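Local coordinates for protein MmeI (Methylophilus methylotrophus, PDB 5HR4) that probably methylates adenine in DNA at N6 using S-adenosyl-L-methionine, as part of a Type IIL restriction-modification enzyme that also cuts DNA, at residues Lys636-Asp648 and Val769-Ala781. Sequence-based numbering, arbitrary orientation.
Sequences KLPSMRYGNKPTD and VISSNATYHIPSA. With nucleotides of chain C; nucleotides of chain B.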
loop_
_atom_site.group_PDB
_atom_site.type_symbol
_atom_site.label_atom_id
_atom_site.label_comp_id
_atom_site.label_asym_id
_atom_site.label_seq_id
_atom_site.Cartn_x
_atom_site.Cartn_y
_atom_site.Cartn_z
ATOM N N LYS A 636 36.995 6.249 -0.203
ATOM C CA LYS A 636 37.812 7.124 -1.028
ATOM C C LYS A 636 37.338 6.932 -2.460
ATOM O O LYS A 636 37.786 6.026 -3.166
ATOM C CB LYS A 636 39.290 6.789 -0.854
ATOM N N LEU A 637 36.405 7.790 -2.886
ATOM C CA LEU A 637 35.781 7.716 -4.203
ATOM C C LEU A 637 35.510 9.116 -4.727
ATOM O O LEU A 637 35.274 10.039 -3.935
ATOM C CB LEU A 637 34.459 6.936 -4.154
ATOM C CG LEU A 637 34.498 5.484 -3.723
ATOM C CD1 LEU A 637 33.096 5.069 -3.352
ATOM C CD2 LEU A 637 35.020 4.666 -4.866
ATOM N N PRO A 638 35.489 9.297 -6.049
ATOM C CA PRO A 638 35.126 10.603 -6.617
ATOM C C PRO A 638 33.651 10.896 -6.401
ATOM O O PRO A 638 32.813 9.999 -6.511
ATOM C CB PRO A 638 35.434 10.438 -8.113
ATOM C CG PRO A 638 36.138 9.089 -8.244
ATOM C CD PRO A 638 35.656 8.278 -7.095
ATOM N N SER A 639 33.335 12.163 -6.119
ATOM C CA SER A 639 31.951 12.560 -5.884
ATOM C C SER A 639 31.068 12.235 -7.085
ATOM O O SER A 639 31.517 12.225 -8.233
ATOM C CB SER A 639 31.868 14.054 -5.588
ATOM O OG SER A 639 32.727 14.397 -4.526
ATOM N N MET A 640 29.798 11.965 -6.804
ATOM C CA MET A 640 28.789 11.689 -7.816
ATOM C C MET A 640 27.779 12.832 -7.866
ATOM O O MET A 640 27.518 13.502 -6.861
ATOM C CB MET A 640 28.071 10.362 -7.528
ATOM C CG MET A 640 26.962 10.004 -8.504
ATOM S SD MET A 640 26.298 8.366 -8.194
ATOM C CE MET A 640 27.726 7.364 -8.610
ATOM N N ARG A 641 27.193 13.037 -9.044
ATOM C CA ARG A 641 26.344 14.184 -9.302
ATOM C C ARG A 641 25.010 13.753 -9.900
ATOM O O ARG A 641 24.901 12.708 -10.547
ATOM C CB ARG A 641 27.056 15.164 -10.235
ATOM C CG ARG A 641 28.397 15.609 -9.696
ATOM C CD ARG A 641 28.238 16.852 -8.856
ATOM N NE ARG A 641 27.858 17.949 -9.737
ATOM C CZ ARG A 641 27.470 19.150 -9.339
ATOM N NH1 ARG A 641 27.399 19.443 -8.049
ATOM N NH2 ARG A 641 27.153 20.051 -10.248
ATOM N N TYR A 642 23.999 14.594 -9.680
ATOM C CA TYR A 642 22.636 14.380 -10.155
ATOM C C TYR A 642 22.469 15.015 -11.535
ATOM O O TYR A 642 22.947 16.128 -11.780
ATOM C CB TYR A 642 21.656 14.994 -9.143
ATOM C CG TYR A 642 20.179 14.665 -9.314
ATOM C CD1 TYR A 642 19.748 13.349 -9.374
ATOM C CD2 TYR A 642 19.216 15.669 -9.369
ATOM C CE1 TYR A 642 18.410 13.032 -9.513
ATOM C CE2 TYR A 642 17.870 15.361 -9.516
ATOM C CZ TYR A 642 17.471 14.037 -9.580
ATOM O OH TYR A 642 16.131 13.681 -9.712
ATOM N N GLY A 643 21.786 14.311 -12.434
ATOM C CA GLY A 643 21.569 14.821 -13.778
ATOM C C GLY A 643 20.756 16.115 -13.790
ATOM O O GLY A 643 20.108 16.498 -12.811
ATOM N N ASN A 644 20.798 16.796 -14.947
ATOM C CA ASN A 644 20.107 18.072 -15.116
ATOM C C ASN A 644 18.597 17.867 -15.178
ATOM O O ASN A 644 18.109 17.020 -15.930
ATOM C CB ASN A 644 20.569 18.788 -16.394
ATOM C CG ASN A 644 22.039 18.572 -16.699
ATOM O OD1 ASN A 644 22.912 19.280 -16.190
ATOM N ND2 ASN A 644 22.319 17.591 -17.548
ATOM N N LYS A 645 17.856 18.681 -14.420
ATOM C CA LYS A 645 16.404 18.592 -14.305
ATOM C C LYS A 645 15.764 19.753 -15.046
ATOM O O LYS A 645 16.021 20.919 -14.703
ATOM C CB LYS A 645 15.998 18.602 -12.832
ATOM C CG LYS A 645 14.530 18.733 -12.557
ATOM C CD LYS A 645 14.250 18.540 -11.058
ATOM C CE LYS A 645 12.839 19.045 -10.704
ATOM N NZ LYS A 645 12.436 18.916 -9.273
ATOM N N PRO A 646 14.944 19.498 -16.062
ATOM C CA PRO A 646 14.518 20.589 -16.959
ATOM C C PRO A 646 13.339 21.421 -16.461
ATOM O O PRO A 646 13.308 22.642 -16.675
ATOM C CB PRO A 646 14.143 19.839 -18.242
ATOM C CG PRO A 646 13.710 18.471 -17.741
ATOM C CD PRO A 646 14.686 18.167 -16.638
ATOM N N THR A 647 12.372 20.764 -15.823
ATOM C CA THR A 647 11.070 21.346 -15.487
ATOM C C THR A 647 10.539 22.219 -16.615
ATOM O O THR A 647 10.393 23.430 -16.475
ATOM C CB THR A 647 11.131 22.152 -14.196
ATOM O OG1 THR A 647 11.857 21.423 -13.196
ATOM C CG2 THR A 647 9.721 22.400 -13.686
ATOM N N ASP A 648 10.247 21.594 -17.759
ATOM C CA ASP A 648 9.942 22.376 -18.952
ATOM C C ASP A 648 8.644 21.974 -19.639
ATOM O O ASP A 648 8.355 22.479 -20.725
ATOM C CB ASP A 648 11.092 22.288 -19.960
ATOM C CG ASP A 648 11.160 20.933 -20.668
ATOM O OD1 ASP A 648 10.592 19.943 -20.138
ATOM O OD2 ASP A 648 11.791 20.871 -21.754
ATOM N N VAL A 769 26.717 15.494 -24.588
ATOM C CA VAL A 769 25.343 15.044 -24.428
ATOM C C VAL A 769 24.874 15.441 -23.038
ATOM O O VAL A 769 25.612 15.321 -22.054
ATOM C CB VAL A 769 25.206 13.526 -24.678
ATOM C CG1 VAL A 769 26.528 12.920 -25.173
ATOM C CG2 VAL A 769 24.631 12.822 -23.445
ATOM N N ILE A 770 23.662 15.964 -22.965
ATOM C CA ILE A 770 23.101 16.462 -21.721
ATOM C C ILE A 770 22.375 15.303 -21.047
ATOM O O ILE A 770 21.508 14.676 -21.665
ATOM C CB ILE A 770 22.151 17.638 -21.996
ATOM C CG1 ILE A 770 22.905 18.786 -22.691
ATOM C CG2 ILE A 770 21.467 18.097 -20.725
ATOM C CD1 ILE A 770 24.019 19.444 -21.842
ATOM N N SER A 771 22.733 15.002 -19.795
ATOM C CA SER A 771 22.100 13.908 -19.050
ATOM C C SER A 771 20.957 14.430 -18.183
ATOM O O SER A 771 21.117 15.428 -17.472
ATOM C CB SER A 771 23.116 13.166 -18.179
ATOM O OG SER A 771 23.981 14.065 -17.503
ATOM N N SER A 772 19.811 13.751 -18.242
ATOM C CA SER A 772 18.591 14.156 -17.548
ATOM C C SER A 772 18.655 13.767 -16.068
ATOM O O SER A 772 19.532 13.009 -15.637
ATOM C CB SER A 772 17.374 13.541 -18.251
ATOM O OG SER A 772 16.439 12.953 -17.374
ATOM N N ASN A 773 17.718 14.307 -15.268
ATOM C CA ASN A 773 17.756 13.980 -13.838
ATOM C C ASN A 773 17.323 12.547 -13.549
ATOM O O ASN A 773 17.382 12.131 -12.386
ATOM C CB ASN A 773 16.928 14.970 -12.978
ATOM C CG ASN A 773 15.449 15.069 -13.376
ATOM O OD1 ASN A 773 15.115 15.329 -14.527
ATOM N ND2 ASN A 773 14.562 14.897 -12.400
ATOM N N ALA A 774 16.921 11.781 -14.564
ATOM C CA ALA A 774 16.674 10.350 -14.454
ATOM C C ALA A 774 17.947 9.539 -14.435
ATOM O O ALA A 774 17.896 8.341 -14.708
ATOM C CB ALA A 774 15.790 9.865 -15.608
ATOM N N THR A 775 19.085 10.162 -14.147
ATOM C CA THR A 775 20.381 9.502 -14.183
ATOM C C THR A 775 21.268 10.164 -13.146
ATOM O O THR A 775 21.003 11.283 -12.712
ATOM C CB THR A 775 21.069 9.638 -15.552
ATOM O OG1 THR A 775 21.453 11.013 -15.748
ATOM C CG2 THR A 775 20.159 9.188 -16.705
ATOM N N TYR A 776 22.345 9.486 -12.781
ATOM C CA TYR A 776 23.431 10.091 -12.019
ATOM C C TYR A 776 24.685 10.020 -12.874
ATOM O O TYR A 776 24.700 9.353 -13.910
ATOM C CB TYR A 776 23.647 9.375 -10.671
ATOM C CG TYR A 776 22.579 9.683 -9.654
ATOM C CD1 TYR A 776 21.315 9.116 -9.759
ATOM C CD2 TYR A 776 22.819 10.573 -8.606
ATOM C CE1 TYR A 776 20.319 9.409 -8.844
ATOM C CE2 TYR A 776 21.830 10.870 -7.680
ATOM C CZ TYR A 776 20.580 10.279 -7.802
ATOM O OH TYR A 776 19.582 10.558 -6.882
ATOM N N HIS A 777 25.751 10.695 -12.442
ATOM C CA HIS A 777 26.994 10.608 -13.203
ATOM C C HIS A 777 28.193 11.038 -12.365
ATOM O O HIS A 777 28.076 11.839 -11.429
ATOM C CB HIS A 777 26.934 11.440 -14.478
ATOM C CG HIS A 777 26.818 12.912 -14.237
ATOM N ND1 HIS A 777 25.616 13.522 -13.937
ATOM C CD2 HIS A 777 27.747 13.900 -14.267
ATOM C CE1 HIS A 777 25.813 14.821 -13.791
ATOM N NE2 HIS A 777 27.096 15.076 -13.983
ATOM N N ILE A 778 29.345 10.474 -12.723
ATOM C CA ILE A 778 30.645 10.768 -12.131
ATOM C C ILE A 778 31.491 11.452 -13.204
ATOM O O ILE A 778 31.897 10.798 -14.177
ATOM C CB ILE A 778 31.331 9.497 -11.613
ATOM C CG1 ILE A 778 30.483 8.832 -10.529
ATOM C CG2 ILE A 778 32.717 9.815 -11.064
ATOM C CD1 ILE A 778 31.182 7.688 -9.816
ATOM N N PRO A 779 31.763 12.752 -13.092
ATOM C CA PRO A 779 32.531 13.427 -14.145
ATOM C C PRO A 779 33.984 12.973 -14.167
ATOM O O PRO A 779 34.633 12.834 -13.124
ATOM C CB PRO A 779 32.404 14.919 -13.788
ATOM C CG PRO A 779 32.016 14.957 -12.356
ATOM C CD PRO A 779 31.201 13.708 -12.119
ATOM N N SER A 780 34.480 12.731 -15.378
ATOM C CA SER A 780 35.863 12.325 -15.623
ATOM C C SER A 780 36.217 11.059 -14.830
ATOM O O SER A 780 37.132 11.033 -14.001
ATOM C CB SER A 780 36.826 13.482 -15.325
ATOM N N ALA A 781 35.480 9.985 -15.114
ATOM C CA ALA A 781 35.592 8.753 -14.339
ATOM C C ALA A 781 36.637 7.834 -14.960
ATOM O O ALA A 781 36.529 7.457 -16.135
ATOM C CB ALA A 781 34.246 8.037 -14.242
ATOM P P DG C 9 8.536 18.145 -16.320
ATOM O OP1 DG C 9 7.505 18.805 -17.136
ATOM O OP2 DG C 9 9.997 18.266 -16.526
ATOM O "O5'" DG C 9 8.256 18.458 -14.784
ATOM C "C5'" DG C 9 6.944 18.487 -14.327
ATOM C "C4'" DG C 9 6.918 18.410 -12.825
ATOM O "O4'" DG C 9 7.651 17.239 -12.366
ATOM C "C3'" DG C 9 7.569 19.584 -12.107
ATOM O "O3'" DG C 9 6.898 19.756 -10.896
ATOM C "C2'" DG C 9 8.969 19.062 -11.855
ATOM C "C1'" DG C 9 8.596 17.668 -11.418
ATOM N N9 DG C 9 9.701 16.744 -11.386
ATOM C C8 DG C 9 10.821 16.727 -12.194
ATOM N N7 DG C 9 11.650 15.783 -11.892
ATOM C C5 DG C 9 11.027 15.124 -10.821
ATOM C C6 DG C 9 11.430 13.997 -10.064
ATOM O O6 DG C 9 12.459 13.324 -10.176
ATOM N N1 DG C 9 10.499 13.687 -9.077
ATOM C C2 DG C 9 9.322 14.362 -8.867
ATOM N N2 DG C 9 8.534 13.924 -7.886
ATOM N N3 DG C 9 8.945 15.395 -9.563
ATOM C C4 DG C 9 9.836 15.718 -10.517
ATOM P P DT B 3 22.455 15.616 -4.841
ATOM O OP1 DT B 3 22.447 14.599 -3.759
ATOM O OP2 DT B 3 23.769 15.901 -5.448
ATOM O "O5'" DT B 3 21.365 15.253 -5.980
ATOM C "C5'" DT B 3 20.300 14.294 -5.753
ATOM C "C4'" DT B 3 19.388 14.693 -4.607
ATOM O "O4'" DT B 3 18.770 15.993 -4.872
ATOM C "C3'" DT B 3 18.218 13.729 -4.362
ATOM O "O3'" DT B 3 17.951 13.636 -2.970
ATOM C "C2'" DT B 3 17.069 14.443 -5.075
ATOM C "C1'" DT B 3 17.375 15.869 -4.675
ATOM N N1 DT B 3 16.683 16.887 -5.484
ATOM C C2 DT B 3 15.430 17.313 -5.108
ATOM O O2 DT B 3 14.840 16.875 -4.144
ATOM N N3 DT B 3 14.884 18.274 -5.914
ATOM C C4 DT B 3 15.463 18.862 -7.030
ATOM O O4 DT B 3 14.890 19.724 -7.693
ATOM C C5 DT B 3 16.781 18.379 -7.363
ATOM C C7 DT B 3 17.502 18.922 -8.557
ATOM C C6 DT B 3 17.322 17.427 -6.581
ATOM P P DG C 10 6.787 21.194 -10.204
ATOM O OP1 DG C 10 5.997 22.077 -11.098
ATOM O OP2 DG C 10 8.129 21.686 -9.822
ATOM O "O5'" DG C 10 6.006 20.809 -8.858
ATOM C "C5'" DG C 10 5.098 19.689 -8.848
ATOM C "C4'" DG C 10 5.013 19.027 -7.468
ATOM O "O4'" DG C 10 6.092 18.075 -7.314
ATOM C "C3'" DG C 10 5.125 19.961 -6.264
ATOM O "O3'" DG C 10 4.428 19.394 -5.196
ATOM C "C2'" DG C 10 6.622 19.954 -5.989
ATOM C "C1'" DG C 10 6.957 18.496 -6.267
ATOM N N9 DG C 10 8.334 18.273 -6.686
ATOM C C8 DG C 10 9.045 18.993 -7.606
ATOM N N7 DG C 10 10.260 18.549 -7.791
ATOM C C5 DG C 10 10.358 17.461 -6.933
ATOM C C6 DG C 10 11.442 16.573 -6.703
ATOM O O6 DG C 10 12.577 16.593 -7.230
ATOM N N1 DG C 10 11.111 15.589 -5.742
ATOM C C2 DG C 10 9.887 15.496 -5.106
ATOM N N2 DG C 10 9.749 14.520 -4.220
ATOM N N3 DG C 10 8.872 16.320 -5.322
ATOM C C4 DG C 10 9.179 17.279 -6.243
#
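In the target recognition domain, edge strand 641-642 pairs antiparallel with strand 775-779, and the type I turn Ser772-Thr775, leading into that strand, presents Asn773 to the major-groove edge of a guanine. Arg641 and His777 form a hydrogen-bonded pair, Arg641 N to His777 O 2.8 Å and His777 N to Arg641 O 2.9 Å; Arg641 CB lies over the His777 ring face, while NH1 forms a salt bridge with a DNA phosphate. Gly643 N bonds Thr775 O, and past the turn Asn644 N bonds Ser771 O of strand 770-771. On the other face, Tyr642 turns its CG anti to the backbone N (chi1 -169°), bringing CD1 over the Tyr776 ring, 3.5 Å from Tyr776 CZ, with the ring planes inclined at 56°. Met640 SD meets the Tyr776 ring obliquely, a Met-aromatic contact. Tyr642 and Asn773 run side by side, ring and amide planes 80° apart. Asn773 ND2 gives DG9 of chain C N7 a 3.1 Å hydrogen bond and Tyr642 OH a weak one of 3.3 Å; that hydroxyl also bonds a cytosine N4. An alanine in place of Tyr642 is likely to deprive the cytosine amino group of this hydroxyl and leave the Asn773 amide freer to turn. Lys645, its chain extended, brings NZ to DG10 of chain C N7 (2.7 Å) and O6, plus DT3 of chain B O4, a direct readout of base edges characteristic of major-groove recognition.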